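Local coordinates for peptidase M16 C-terminal domain-containing protein (Enterococcus faecalis, PDB 3D3Y) that is of unknown function but resembles the M16 peptidases, a family of metallopeptidases with inactive members, and may bind a metal ion, at residues K82-W87 with E167-P172; F31-N36 with T41-L46; N279-F282 with S288-F291. One frame throughout, in Å; residues are numbered along the deposited sequence.

Contact 1 (K82-W87 with E167-P172)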
loop_
_atom_site.group_PDB
_atom_site.type_symbol
_atom_site.label_atom_id
_atom_site.label_comp_id
_atom_site.label_asym_id
_atom_site.label_seq_id
_atom_site.Cartn_x
_atom_site.Cartn_y
_atom_site.Cartn_z
ATOM N N LYS A 82 4.595 0.743 -2.904
ATOM C CA LYS A 82 4.503 -0.596 -3.473
ATOM C C LYS A 82 5.856 -0.936 -4.013
ATOM O O LYS A 82 6.305 -0.331 -4.993
ATOM C CB LYS A 82 3.485 -0.660 -4.621
ATOM C CG LYS A 82 3.034 -2.106 -5.006
ATOM C CD LYS A 82 1.962 -2.526 -3.999
ATOM C CE LYS A 82 1.319 -3.829 -4.322
ATOM N NZ LYS A 82 0.462 -4.142 -3.133
ATOM N N GLY A 83 6.518 -1.913 -3.387
ATOM C CA GLY A 83 7.845 -2.294 -3.852
ATOM C C GLY A 83 8.751 -1.077 -3.799
ATOM O O GLY A 83 8.839 -0.404 -2.755
ATOM N N ASN A 84 9.432 -0.806 -4.905
ATOM C CA ASN A 84 10.287 0.360 -5.007
ATOM C C ASN A 84 9.605 1.630 -5.553
ATOM O O ASN A 84 10.285 2.581 -5.940
ATOM C CB ASN A 84 11.514 0.039 -5.850
ATOM C CG ASN A 84 12.721 0.814 -5.397
ATOM O OD1 ASN A 84 13.023 0.865 -4.181
ATOM N ND2 ASN A 84 13.411 1.441 -6.337
ATOM N N GLN A 85 8.270 1.646 -5.571
ATOM C CA GLN A 85 7.485 2.790 -6.101
ATOM C C GLN A 85 6.693 3.455 -4.988
ATOM O O GLN A 85 6.360 2.831 -3.972
ATOM C CB GLN A 85 6.523 2.315 -7.198
ATOM C CG GLN A 85 7.224 1.875 -8.467
ATOM C CD GLN A 85 6.299 1.209 -9.470
ATOM O OE1 GLN A 85 5.080 1.170 -9.289
ATOM N NE2 GLN A 85 6.884 0.676 -10.550
ATOM N N HIS A 86 6.422 4.741 -5.162
ATOM C CA HIS A 86 5.556 5.457 -4.242
ATOM C C HIS A 86 4.482 6.089 -5.142
ATOM O O HIS A 86 4.793 6.691 -6.206
ATOM C CB HIS A 86 6.348 6.515 -3.427
ATOM C CG HIS A 86 5.573 7.093 -2.277
ATOM N ND1 HIS A 86 4.802 8.229 -2.393
ATOM C CD2 HIS A 86 5.430 6.670 -0.999
ATOM C CE1 HIS A 86 4.221 8.487 -1.230
ATOM N NE2 HIS A 86 4.587 7.552 -0.365
ATOM N N TRP A 87 3.226 5.886 -4.755
ATOM C CA TRP A 87 2.089 6.241 -5.589
ATOM C C TRP A 87 1.326 7.401 -4.929
ATOM O O TRP A 87 1.069 7.377 -3.736
ATOM C CB TRP A 87 1.138 5.023 -5.707
ATOM C CG TRP A 87 1.695 3.739 -6.353
ATOM C CD1 TRP A 87 2.880 3.578 -7.046
ATOM C CD2 TRP A 87 1.014 2.484 -6.426
ATOM N NE1 TRP A 87 2.983 2.258 -7.507
ATOM C CE2 TRP A 87 1.847 1.580 -7.141
ATOM C CE3 TRP A 87 -0.239 2.031 -5.951
ATOM C CZ2 TRP A 87 1.471 0.250 -7.391
ATOM C CZ3 TRP A 87 -0.614 0.685 -6.198
ATOM C CH2 TRP A 87 0.247 -0.184 -6.908
ATOM N N GLU A 167 18.292 3.742 2.464
ATOM C CA GLU A 167 17.712 4.958 3.050
ATOM C C GLU A 167 16.242 5.203 2.632
ATOM O O GLU A 167 15.490 5.857 3.353
ATOM C CB GLU A 167 18.610 6.177 2.809
ATOM C CG GLU A 167 19.337 6.702 4.124
ATOM C CD GLU A 167 19.738 5.603 5.150
ATOM O OE1 GLU A 167 19.421 5.774 6.358
ATOM O OE2 GLU A 167 20.358 4.569 4.768
ATOM N N ASP A 168 15.834 4.649 1.490
ATOM C CA ASP A 168 14.464 4.828 1.007
ATOM C C ASP A 168 13.482 3.847 1.620
ATOM O O ASP A 168 12.376 4.222 2.018
ATOM C CB ASP A 168 14.424 4.716 -0.513
ATOM C CG ASP A 168 15.383 5.659 -1.193
ATOM O OD1 ASP A 168 15.442 6.835 -0.817
ATOM O OD2 ASP A 168 16.096 5.222 -2.119
ATOM N N GLN A 169 13.866 2.575 1.683
ATOM C CA GLN A 169 12.921 1.530 2.091
ATOM C C GLN A 169 12.670 1.497 3.592
ATOM O O GLN A 169 11.694 0.907 4.035
ATOM C CB GLN A 169 13.386 0.158 1.627
ATOM C CG GLN A 169 13.259 -0.051 0.136
ATOM C CD GLN A 169 11.815 -0.280 -0.325
ATOM O OE1 GLN A 169 10.911 -0.464 0.476
ATOM N NE2 GLN A 169 11.611 -0.249 -1.613
ATOM N N LYS A 170 13.568 2.115 4.367
ATOM C CA LYS A 170 13.377 2.218 5.819
ATOM C C LYS A 170 12.301 3.239 6.239
ATOM O O LYS A 170 11.906 3.304 7.409
ATOM C CB LYS A 170 14.719 2.453 6.527
ATOM C CG LYS A 170 15.454 3.688 6.114
ATOM C CD LYS A 170 16.585 4.027 7.089
ATOM C CE LYS A 170 17.795 3.152 6.879
ATOM N NZ LYS A 170 18.885 3.522 7.847
ATOM N N ILE A 171 11.775 3.976 5.264
ATOM C CA ILE A 171 10.742 4.990 5.479
ATOM C C ILE A 171 9.354 4.446 5.110
ATOM O O ILE A 171 9.175 3.920 3.986
ATOM C CB ILE A 171 11.039 6.235 4.584
ATOM C CG1 ILE A 171 12.507 6.659 4.687
ATOM C CG2 ILE A 171 10.072 7.417 4.870
ATOM C CD1 ILE A 171 12.967 7.174 6.068
ATOM N N PRO A 172 8.354 4.629 6.013
ATOM C CA PRO A 172 6.970 4.252 5.706
ATOM C C PRO A 172 6.367 5.107 4.599
ATOM O O PRO A 172 6.848 6.207 4.308
ATOM C CB PRO A 172 6.215 4.504 7.012
ATOM C CG PRO A 172 7.170 5.092 7.950
ATOM C CD PRO A 172 8.515 5.188 7.373
#

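Contact 2 (F31-N36 with T41-L46)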
loop_
_atom_site.group_PDB
_atom_site.type_symbol
_atom_site.label_atom_id
_atom_site.label_comp_id
_atom_site.label_asym_id
_atom_site.label_seq_id
_atom_site.Cartn_x
_atom_site.Cartn_y
_atom_site.Cartn_z
ATOM N N PHE A 31 -0.061 9.164 -9.932
ATOM C CA PHE A 31 1.312 9.634 -10.189
ATOM C C PHE A 31 2.311 8.642 -9.584
ATOM O O PHE A 31 2.221 8.276 -8.421
ATOM C CB PHE A 31 1.565 11.017 -9.588
ATOM C CG PHE A 31 0.705 12.116 -10.168
ATOM C CD1 PHE A 31 1.276 13.095 -10.993
ATOM C CD2 PHE A 31 -0.659 12.178 -9.881
ATOM C CE1 PHE A 31 0.498 14.114 -11.537
ATOM C CE2 PHE A 31 -1.437 13.201 -10.392
ATOM C CZ PHE A 31 -0.838 14.174 -11.233
ATOM N N ASN A 32 3.255 8.185 -10.389
ATOM C CA ASN A 32 4.129 7.089 -9.994
ATOM C C ASN A 32 5.556 7.608 -10.010
ATOM O O ASN A 32 5.970 8.235 -10.994
ATOM C CB ASN A 32 3.935 5.933 -10.987
ATOM C CG ASN A 32 4.596 4.617 -10.538
ATOM O OD1 ASN A 32 5.822 4.537 -10.322
ATOM N ND2 ASN A 32 3.779 3.579 -10.417
ATOM N N THR A 33 6.298 7.361 -8.927
ATOM C CA THR A 33 7.711 7.765 -8.829
ATOM C C THR A 33 8.508 6.694 -8.081
ATOM O O THR A 33 7.926 5.858 -7.386
ATOM C CB THR A 33 7.868 9.144 -8.124
ATOM O OG1 THR A 33 9.159 9.691 -8.431
ATOM C CG2 THR A 33 7.711 9.007 -6.591
ATOM N N ARG A 34 9.827 6.712 -8.221
ATOM C CA ARG A 34 10.691 5.861 -7.380
ATOM C C ARG A 34 10.519 6.203 -5.887
ATOM O O ARG A 34 10.451 7.377 -5.515
ATOM C CB ARG A 34 12.168 6.010 -7.813
ATOM C CG ARG A 34 13.162 5.076 -7.106
ATOM C CD ARG A 34 14.645 5.391 -7.500
ATOM N NE ARG A 34 15.098 6.608 -6.814
ATOM C CZ ARG A 34 15.436 6.666 -5.520
ATOM N NH1 ARG A 34 15.407 5.575 -4.763
ATOM N NH2 ARG A 34 15.820 7.817 -4.977
ATOM N N LEU A 35 10.441 5.186 -5.035
ATOM C CA LEU A 35 10.379 5.431 -3.581
ATOM C C LEU A 35 11.656 6.161 -3.196
ATOM O O LEU A 35 12.736 5.738 -3.584
ATOM C CB LEU A 35 10.271 4.123 -2.825
ATOM C CG LEU A 35 10.069 4.236 -1.328
ATOM C CD1 LEU A 35 8.631 4.626 -1.052
ATOM C CD2 LEU A 35 10.428 2.914 -0.679
ATOM N N ASN A 36 11.539 7.253 -2.451
ATOM C CA ASN A 36 12.682 8.191 -2.295
ATOM C C ASN A 36 12.518 8.953 -0.985
ATOM O O ASN A 36 11.604 9.748 -0.828
ATOM C CB ASN A 36 12.708 9.155 -3.491
ATOM C CG ASN A 36 13.884 10.138 -3.464
ATOM O OD1 ASN A 36 14.594 10.262 -2.480
ATOM N ND2 ASN A 36 14.077 10.844 -4.572
ATOM N N THR A 41 7.630 12.160 2.364
ATOM C CA THR A 41 6.867 13.027 3.243
ATOM C C THR A 41 6.275 14.206 2.462
ATOM O O THR A 41 5.151 14.654 2.746
ATOM C CB THR A 41 7.759 13.586 4.413
ATOM O OG1 THR A 41 8.257 12.501 5.194
ATOM C CG2 THR A 41 6.928 14.528 5.311
ATOM N N LYS A 42 7.017 14.696 1.473
ATOM C CA LYS A 42 6.508 15.761 0.595
ATOM C C LYS A 42 5.252 15.290 -0.139
ATOM O O LYS A 42 4.236 15.990 -0.156
ATOM C CB LYS A 42 7.581 16.174 -0.417
ATOM C CG LYS A 42 8.672 17.078 0.191
ATOM C CD LYS A 42 9.731 17.370 -0.835
ATOM C CE LYS A 42 10.830 18.287 -0.262
ATOM N NZ LYS A 42 11.718 17.406 0.549
ATOM N N ARG A 43 5.315 14.103 -0.736
ATOM C CA ARG A 43 4.140 13.539 -1.413
ATOM C C ARG A 43 2.978 13.365 -0.448
ATOM O O ARG A 43 1.826 13.684 -0.770
ATOM C CB ARG A 43 4.499 12.208 -2.085
ATOM C CG ARG A 43 5.415 12.425 -3.273
ATOM C CD ARG A 43 6.065 11.147 -3.798
ATOM N NE ARG A 43 5.169 10.243 -4.556
ATOM C CZ ARG A 43 4.808 10.409 -5.829
ATOM N NH1 ARG A 43 5.166 11.508 -6.497
ATOM N NH2 ARG A 43 4.036 9.493 -6.432
ATOM N N THR A 44 3.247 12.809 0.716
ATOM C CA THR A 44 2.183 12.643 1.733
ATOM C C THR A 44 1.486 13.950 2.101
ATOM O O THR A 44 0.236 14.009 2.134
ATOM C CB THR A 44 2.727 11.941 2.997
ATOM O OG1 THR A 44 3.324 10.719 2.592
ATOM C CG2 THR A 44 1.639 11.657 4.057
ATOM N N LEU A 45 2.264 14.975 2.419
ATOM C CA LEU A 45 1.673 16.269 2.787
ATOM C C LEU A 45 0.958 16.923 1.599
ATOM O O LEU A 45 -0.126 17.513 1.743
ATOM C CB LEU A 45 2.741 17.236 3.341
ATOM C CG LEU A 45 2.287 18.655 3.759
ATOM C CD1 LEU A 45 1.099 18.571 4.803
ATOM C CD2 LEU A 45 3.478 19.383 4.387
ATOM N N LEU A 46 1.571 16.831 0.425
ATOM C CA LEU A 46 0.953 17.341 -0.788
ATOM C C LEU A 46 -0.444 16.732 -1.021
ATOM O O LEU A 46 -1.366 17.416 -1.459
ATOM C CB LEU A 46 1.853 17.058 -1.988
ATOM C CG LEU A 46 1.352 17.679 -3.291
ATOM C CD1 LEU A 46 1.276 19.244 -3.230
ATOM C CD2 LEU A 46 2.272 17.230 -4.427
#

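Contact 3 (N279-F282 with S288-F291)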
loop_
_atom_site.group_PDB
_atom_site.type_symbol
_atom_site.label_atom_id
_atom_site.label_comp_id
_atom_site.label_asym_id
_atom_site.label_seq_id
_atom_site.Cartn_x
_atom_site.Cartn_y
_atom_site.Cartn_z
ATOM N N ASN A 279 2.367 -18.942 4.338
ATOM C CA ASN A 279 2.107 -17.859 5.275
ATOM C C ASN A 279 0.894 -18.141 6.122
ATOM O O ASN A 279 0.919 -17.916 7.348
ATOM C CB ASN A 279 1.952 -16.494 4.590
ATOM C CG ASN A 279 1.678 -15.392 5.608
ATOM O OD1 ASN A 279 0.593 -14.766 5.608
ATOM N ND2 ASN A 279 2.634 -15.188 6.508
ATOM N N GLY A 280 -0.167 -18.645 5.484
ATOM C CA GLY A 280 -1.381 -19.002 6.204
ATOM C C GLY A 280 -1.151 -20.075 7.253
ATOM O O GLY A 280 -1.718 -19.993 8.339
ATOM N N ILE A 281 -0.305 -21.069 6.940
ATOM C CA ILE A 281 -0.075 -22.201 7.851
ATOM C C ILE A 281 0.841 -21.785 9.000
ATOM O O ILE A 281 0.725 -22.297 10.119
ATOM C CB ILE A 281 0.556 -23.380 7.072
ATOM C CG1 ILE A 281 -0.477 -24.036 6.146
ATOM C CG2 ILE A 281 1.169 -24.432 8.002
ATOM C CD1 ILE A 281 0.210 -24.875 5.009
ATOM N N PHE A 282 1.784 -20.897 8.695
ATOM C CA PHE A 282 2.820 -20.470 9.659
ATOM C C PHE A 282 2.215 -19.540 10.732
ATOM O O PHE A 282 2.207 -19.876 11.923
ATOM C CB PHE A 282 4.021 -19.853 8.900
ATOM C CG PHE A 282 5.189 -19.444 9.775
ATOM C CD1 PHE A 282 5.645 -20.255 10.836
ATOM C CD2 PHE A 282 5.875 -18.263 9.501
ATOM C CE1 PHE A 282 6.758 -19.870 11.639
ATOM C CE2 PHE A 282 6.966 -17.858 10.278
ATOM C CZ PHE A 282 7.441 -18.676 11.340
ATOM N N SER A 288 -3.159 -21.243 12.444
ATOM C CA SER A 288 -1.754 -21.316 12.067
ATOM C C SER A 288 -0.904 -21.951 13.151
ATOM O O SER A 288 -1.306 -21.978 14.317
ATOM C CB SER A 288 -1.197 -19.929 11.763
ATOM O OG SER A 288 -1.081 -19.158 12.950
ATOM N N LYS A 289 0.295 -22.414 12.789
ATOM C CA LYS A 289 1.177 -22.996 13.811
ATOM C C LYS A 289 1.563 -22.049 14.939
ATOM O O LYS A 289 1.623 -22.463 16.108
ATOM C CB LYS A 289 2.423 -23.648 13.168
ATOM C CG LYS A 289 2.035 -24.833 12.276
ATOM C CD LYS A 289 3.239 -25.625 11.780
ATOM C CE LYS A 289 2.769 -26.828 10.929
ATOM N NZ LYS A 289 2.202 -27.892 11.783
ATOM N N LEU A 290 1.818 -20.781 14.624
ATOM C CA LEU A 290 2.197 -19.832 15.675
ATOM C C LEU A 290 1.012 -19.480 16.561
ATOM O O LEU A 290 1.157 -19.390 17.797
ATOM C CB LEU A 290 2.846 -18.576 15.081
ATOM C CG LEU A 290 4.128 -18.750 14.238
ATOM C CD1 LEU A 290 4.625 -17.395 13.810
ATOM C CD2 LEU A 290 5.232 -19.505 15.019
ATOM N N PHE A 291 -0.171 -19.291 15.954
ATOM C CA PHE A 291 -1.367 -19.044 16.795
ATOM C C PHE A 291 -1.588 -20.215 17.732
ATOM O O PHE A 291 -1.724 -20.040 18.950
ATOM C CB PHE A 291 -2.632 -18.774 15.957
ATOM C CG PHE A 291 -3.778 -18.161 16.753
ATOM C CD1 PHE A 291 -4.081 -16.791 16.649
ATOM C CD2 PHE A 291 -4.551 -18.956 17.614
ATOM C CE1 PHE A 291 -5.172 -16.231 17.397
ATOM C CE2 PHE A 291 -5.628 -18.404 18.371
ATOM C CZ PHE A 291 -5.935 -17.055 18.255
#

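Contact 1 (K82-W87 with E167-P172)
Gln169 reaches across to the hairpin turn at Gly83 and Asn84 with the amide nitrogen of its side chain, and this one atom makes both hydrogen bonds of the contact. NE2 lies 3.0 Å from Gly83 O, nearly straight at 173°, although it comes in from above the carbonyl plane. It is also 3.1 Å from Asn84 OD1, a more bent bond that uses an in-plane lone pair. Both acceptors lie close to the Gln169 amide plane, and the two side-chain amides are only 26° from coplanar. With OE1 taken by Arg312, both ends of the Gln169 amide are engaged, which fixes its rotation. The turn from Lys82 to Gln85 is type II', with Gly83 at positive phi; it sets Gly83 O facing the loop, and the Asn84 side chain brings OD1 to the same donor. Gly83 and Gln169 are buried here, while Asn84 is partly exposed. The solvent side is looser: Glu167 is exposed and pairs with Lys170 through OE1 and NZ, 2.8 Å apart, well away from the turn. The turn joins strands 74-82 and 85-95 at one margin of the six-stranded sheet, and 167-172 belongs to the loop between helices 150-162 and 177-182.

Contact 2 (F31-N36 with T41-L46)
The guanidinium of Arg43 carries the Thr33 methyl on one face: CG2 sits over the centre of the group, 3.3 Å from CZ. At the edge, near the guanidinium plane, lies the backbone carbonyl of Phe31. Arg43 NH2 is 3.0 Å from Phe31 O, but the N-H...O angle of 122° makes this a weak hydrogen bond. Thr33 turns OG1 away from its own backbone N (chi1 -161°), which leaves CG2 as the branch that meets the arginine. The arginine chain runs extended from the helix and bends at chi3, so that the flat group passes alongside Thr33, the two side chains pointing in opposite senses. The stronger polar partners of Arg43 lie outside the two segments. NH1 forms a salt bridge with Asp199 and a hydrogen bond with Tyr191, and NE bonds to ND1 of His86. These bonds hold the group flat against Thr33, and Asp199 would be expected to offset the buried positive charge. Strand 31-34 and helix 41-46 run nearly antiparallel with their axes 12.0 Å apart, a gap that Arg43 bridges. Helix 40-52 thus packs on the sheet at strands 24-34 and 85-95, where Arg43 touches Phe88, while Leu46 meets Leu188 and Met195 of helix 185-198 and Leu45 meets Leu139 of helix 129-148.

Contact 3 (N279-F282 with S288-F291)
Phe282 and Leu290 meet through their first torsions: the ring of Phe282 extends opposite its backbone N (chi1 -177°), while Leu290 sets CG opposite its carbonyl carbon (chi1 -59°). The result is a CH-pi contact, with Leu290 CD1 4.0 Å from the centroid of the Phe282 ring and only 16° off the ring normal, so it lies over the face. The second methyl reaches the rim of the ring, where Leu290 CD2 is 3.7 Å from Phe282 CE1.

Behind this apolar pair, the backbones are bonded directly. Lys289 N gives a hydrogen bond of 2.7 Å to Ile281 O, and Leu290 N gives one of 2.9 Å to Phe282 O. Carbonyls near the C-terminal end of helix 272-284, where a wider pi-type turn occurs, therefore receive the first amides of helix 289-295. The next amide is met by Ser288, the N-cap: its OG accepts from Phe291 N at 3.1 Å. Three successive amides at the start of the second helix are thus all satisfied. Ser288 also packs its CB against the preceding helix, 3.4 Å from Phe282 O.

On the flank, Ile281 and Lys289 lie side by side and point the same way, with Ile281 CG2 4.1 Å from Lys289 CE. The lysine then bends near its end, and its NZ bonds to the carbonyl oxygen of Lys344 and makes a salt bridge with Glu349.

The two helices join head to tail within the second alpha/beta half. Phe282 and Leu290 both touch Val317 of strand 314-321, Phe282 and Lys289 contact Ile340 of helix 326-341, and Ile281 packs on Ile350 and Thr353 of helix 347-364.

How the contacts relate
From the N terminus the contacts follow in series, and none nests in or crosses another. Contact 2 comes first, closing the short connection from strand 24-34 into helix 40-52. Contact 1 then closes a long excursion of 79 residues, mostly helical, that leaves the same sheet by strand 85-95. Contact 3 closes the four-residue link, 285-288, between helices 272-284 and 289-295 of the other half. Contacts 1 and 2 touch: Asp168 OD2 forms a salt bridge to Arg34 NH1 at 2.8 Å, and Asn84 O is a probable acceptor for Leu35 N. Contact 3 stands apart, its centre about 27 Å from that of contact 1 and about 35 Å from that of contact 2.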